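Local atomic coordinates of malonyl-CoA decarboxylase (Rhodopseudomonas palustris, PDB entry 4KSA), a protein that probably decarboxylates malonyl-CoA to acetyl-CoA and carbon dioxide. Residues L18-R23 with L224-P228. Coordinates in Å, arbitrary orientation, origin at the centre of the assembly. Numbering follows the deposited sequence.
Sequences LTERGR and LVDEP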
ATOM      1  N   LEU A  18      -8.083   2.997   7.384  1.00 67.86           N
ATOM      2  CA  LEU A  18      -8.635   3.051   8.741  1.00 69.06           C
ATOM      3  C   LEU A  18      -7.534   3.283   9.778  1.00 68.93           C
ATOM      4  O   LEU A  18      -7.816   3.578  10.945  1.00 68.53           O
ATOM      5  CB  LEU A  18      -9.364   1.738   9.074  1.00 69.24           C
ATOM      6  CG  LEU A  18     -10.324   1.161   8.027  1.00 69.49           C
ATOM      7  CD1 LEU A  18     -10.804  -0.239   8.445  1.00 67.16           C
ATOM      8  CD2 LEU A  18     -11.485   2.128   7.842  1.00 68.46           C
ATOM      9  N   THR A  19      -6.284   3.128   9.357  1.00 68.82           N
ATOM     10  CA  THR A  19      -5.165   3.324  10.262  1.00 70.73           C
ATOM     11  C   THR A  19      -4.787   4.789  10.278  1.00 72.33           C
ATOM     12  O   THR A  19      -4.708   5.395  11.346  1.00 72.34           O
ATOM     13  CB  THR A  19      -3.935   2.485   9.851  1.00 70.99           C
ATOM     14  OG1 THR A  19      -4.324   1.117   9.687  1.00 71.02           O
ATOM     15  CG2 THR A  19      -2.844   2.562  10.934  1.00 68.88           C
ATOM     16  N   GLU A  20      -4.551   5.366   9.102  1.00 75.04           N
ATOM     17  CA  GLU A  20      -4.205   6.778   9.060  1.00 78.22           C
ATOM     18  C   GLU A  20      -5.377   7.596   9.581  1.00 78.12           C
ATOM     19  O   GLU A  20      -5.178   8.600  10.264  1.00 79.44           O
ATOM     20  CB  GLU A  20      -3.801   7.225   7.652  1.00 79.52           C
ATOM     21  CG  GLU A  20      -4.478   6.501   6.525  1.00 84.74           C
ATOM     22  CD  GLU A  20      -3.992   6.991   5.176  1.00 88.15           C
ATOM     23  OE1 GLU A  20      -4.210   8.188   4.878  1.00 89.31           O
ATOM     24  OE2 GLU A  20      -3.387   6.188   4.423  1.00 89.21           O
ATOM     25  N   ARG A  21      -6.599   7.164   9.281  1.00 77.75           N
ATOM     26  CA  ARG A  21      -7.776   7.870   9.785  1.00 78.41           C
ATOM     27  C   ARG A  21      -7.681   7.874  11.312  1.00 79.81           C
ATOM     28  O   ARG A  21      -7.888   8.904  11.962  1.00 80.23           O
ATOM     29  CB  ARG A  21      -9.060   7.154   9.358  1.00 76.63           C
ATOM     30  CG  ARG A  21     -10.318   7.638  10.071  1.00 75.11           C
ATOM     31  CD  ARG A  21     -11.525   6.806   9.665  1.00 74.70           C
ATOM     32  NE  ARG A  21     -11.698   6.805   8.214  1.00 74.45           N
ATOM     33  CZ  ARG A  21     -12.499   5.979   7.545  1.00 73.63           C
ATOM     34  NH1 ARG A  21     -13.222   5.066   8.187  1.00 71.34           N
ATOM     35  NH2 ARG A  21     -12.574   6.072   6.223  1.00 73.61           N
ATOM     36  N   GLY A  22      -7.349   6.707  11.869  1.00 80.68           N
ATOM     37  CA  GLY A  22      -7.222   6.554  13.309  1.00 80.45           C
ATOM     38  C   GLY A  22      -5.936   7.126  13.876  1.00 80.16           C
ATOM     39  O   GLY A  22      -5.744   7.151  15.091  1.00 80.65           O
ATOM     40  N   ARG A  23      -5.049   7.572  12.996  1.00 79.65           N
ATOM     41  CA  ARG A  23      -3.786   8.159  13.412  1.00 79.56           C
ATOM     42  C   ARG A  23      -3.934   9.679  13.456  1.00 79.05           C
ATOM     43  O   ARG A  23      -5.031  10.207  13.260  1.00 78.44           O
ATOM     44  CB  ARG A  23      -2.667   7.762  12.437  1.00 78.97           C
ATOM     45  CG  ARG A  23      -2.108   6.360  12.649  1.00 78.26           C
ATOM     46  CD  ARG A  23      -1.062   6.018  11.601  1.00 78.00           C
ATOM     47  NE  ARG A  23      -0.370   4.760  11.885  1.00 79.53           N
ATOM     48  CZ  ARG A  23       0.565   4.222  11.100  1.00 80.25           C
ATOM     49  NH1 ARG A  23       0.919   4.833   9.973  1.00 79.79           N
ATOM     50  NH2 ARG A  23       1.159   3.081  11.446  1.00 78.39           N
ATOM     51  N   LEU A 224      -8.723  -1.782  17.148  1.00 33.18           N
ATOM     52  CA  LEU A 224      -7.788  -1.088  18.006  1.00 34.98           C
ATOM     53  C   LEU A 224      -6.537  -0.825  17.201  1.00 38.07           C
ATOM     54  O   LEU A 224      -5.548  -1.553  17.286  1.00 38.31           O
ATOM     55  CB  LEU A 224      -7.445  -1.931  19.221  1.00 36.47           C
ATOM     56  CG  LEU A 224      -8.582  -2.164  20.204  1.00 38.41           C
ATOM     57  CD1 LEU A 224      -8.082  -3.038  21.334  1.00 38.23           C
ATOM     58  CD2 LEU A 224      -9.093  -0.823  20.737  1.00 38.58           C
ATOM     59  N   VAL A 225      -6.615   0.229  16.406  1.00 40.02           N
ATOM     60  CA  VAL A 225      -5.539   0.663  15.544  1.00 40.96           C
ATOM     61  C   VAL A 225      -4.190   0.818  16.238  1.00 39.52           C
ATOM     62  O   VAL A 225      -4.111   1.366  17.327  1.00 36.32           O
ATOM     63  CB  VAL A 225      -5.922   1.994  14.856  1.00 42.69           C
ATOM     64  CG1 VAL A 225      -4.665   2.792  14.508  1.00 40.73           C
ATOM     65  CG2 VAL A 225      -6.734   1.684  13.578  1.00 42.37           C
ATOM     66  N   ASP A 226      -3.148   0.318  15.573  1.00 39.20           N
ATOM     67  CA  ASP A 226      -1.779   0.371  16.053  1.00 40.32           C
ATOM     68  C   ASP A 226      -1.560  -0.363  17.350  1.00 38.32           C
ATOM     69  O   ASP A 226      -0.537  -0.196  17.984  1.00 40.98           O
ATOM     70  CB  ASP A 226      -1.332   1.831  16.226  1.00 43.26           C
ATOM     71  CG  ASP A 226      -0.998   2.503  14.898  1.00 46.81           C
ATOM     72  OD1 ASP A 226      -0.925   3.754  14.862  1.00 49.67           O
ATOM     73  OD2 ASP A 226      -0.802   1.781  13.898  1.00 45.27           O
ATOM     74  N   GLU A 227      -2.504  -1.194  17.747  1.00 37.22           N
ATOM     75  CA  GLU A 227      -2.365  -1.867  19.021  1.00 36.81           C
ATOM     76  C   GLU A 227      -2.109  -3.382  18.937  1.00 36.44           C
ATOM     77  O   GLU A 227      -2.956  -4.145  18.457  1.00 33.78           O
ATOM     78  CB  GLU A 227      -3.610  -1.564  19.860  1.00 36.55           C
ATOM     79  CG  GLU A 227      -3.446  -1.832  21.334  1.00 42.71           C
ATOM     80  CD  GLU A 227      -2.415  -0.932  21.981  1.00 47.98           C
ATOM     81  OE1 GLU A 227      -2.689   0.281  22.123  1.00 49.99           O
ATOM     82  OE2 GLU A 227      -1.330  -1.443  22.348  1.00 50.41           O
ATOM     83  N   PRO A 228      -0.919  -3.835  19.383  1.00 37.00           N
ATOM     84  CA  PRO A 228      -0.618  -5.276  19.338  1.00 38.43           C
ATOM     85  C   PRO A 228      -1.376  -6.027  20.456  1.00 38.69           C
ATOM     86  O   PRO A 228      -1.045  -5.904  21.631  1.00 38.91           O
ATOM     87  CB  PRO A 228       0.908  -5.316  19.499  1.00 35.73           C
ATOM     88  CG  PRO A 228       1.187  -4.162  20.364  1.00 35.66           C
ATOM     89  CD  PRO A 228       0.266  -3.067  19.814  1.00 36.84           C
TER
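V225 rests its isopropyl group on residues 18-22 of helix 6-22, overlapping the T19 methyl (CG2 of T19 to CG1 of V225, 4.0 Å) and the backbone around L18, where V225 CG2 lies 3.4 Å from L18 O. That carbonyl already accepts the helical bond from G22 N. A CB modelled on G22 would be tight, 3.4 Å from V225 CG2 and 3.1 Å from L18 O. V225 and D226 are the central pair of a type II turn, L224 to E227, closed by E227 N to L224 O at 3.1 Å; it belongs to the connection between antiparallel neighbours 214-220 and 230-237 of the mixed sheet. Both central residues direct their CA-to-CB bonds toward 18-23, so the turn presents two adjacent side chains to the helix. D226 forms a salt bridge with R23, NE donating to OD1 at 3.2 Å, while NH2 to OD2 at 3.4 Å is weak. T19 OG1 hydrogen-bonds to F15 O, a turn back; R21 NH1 makes a hydrogen bond to L173 O of a second subunit.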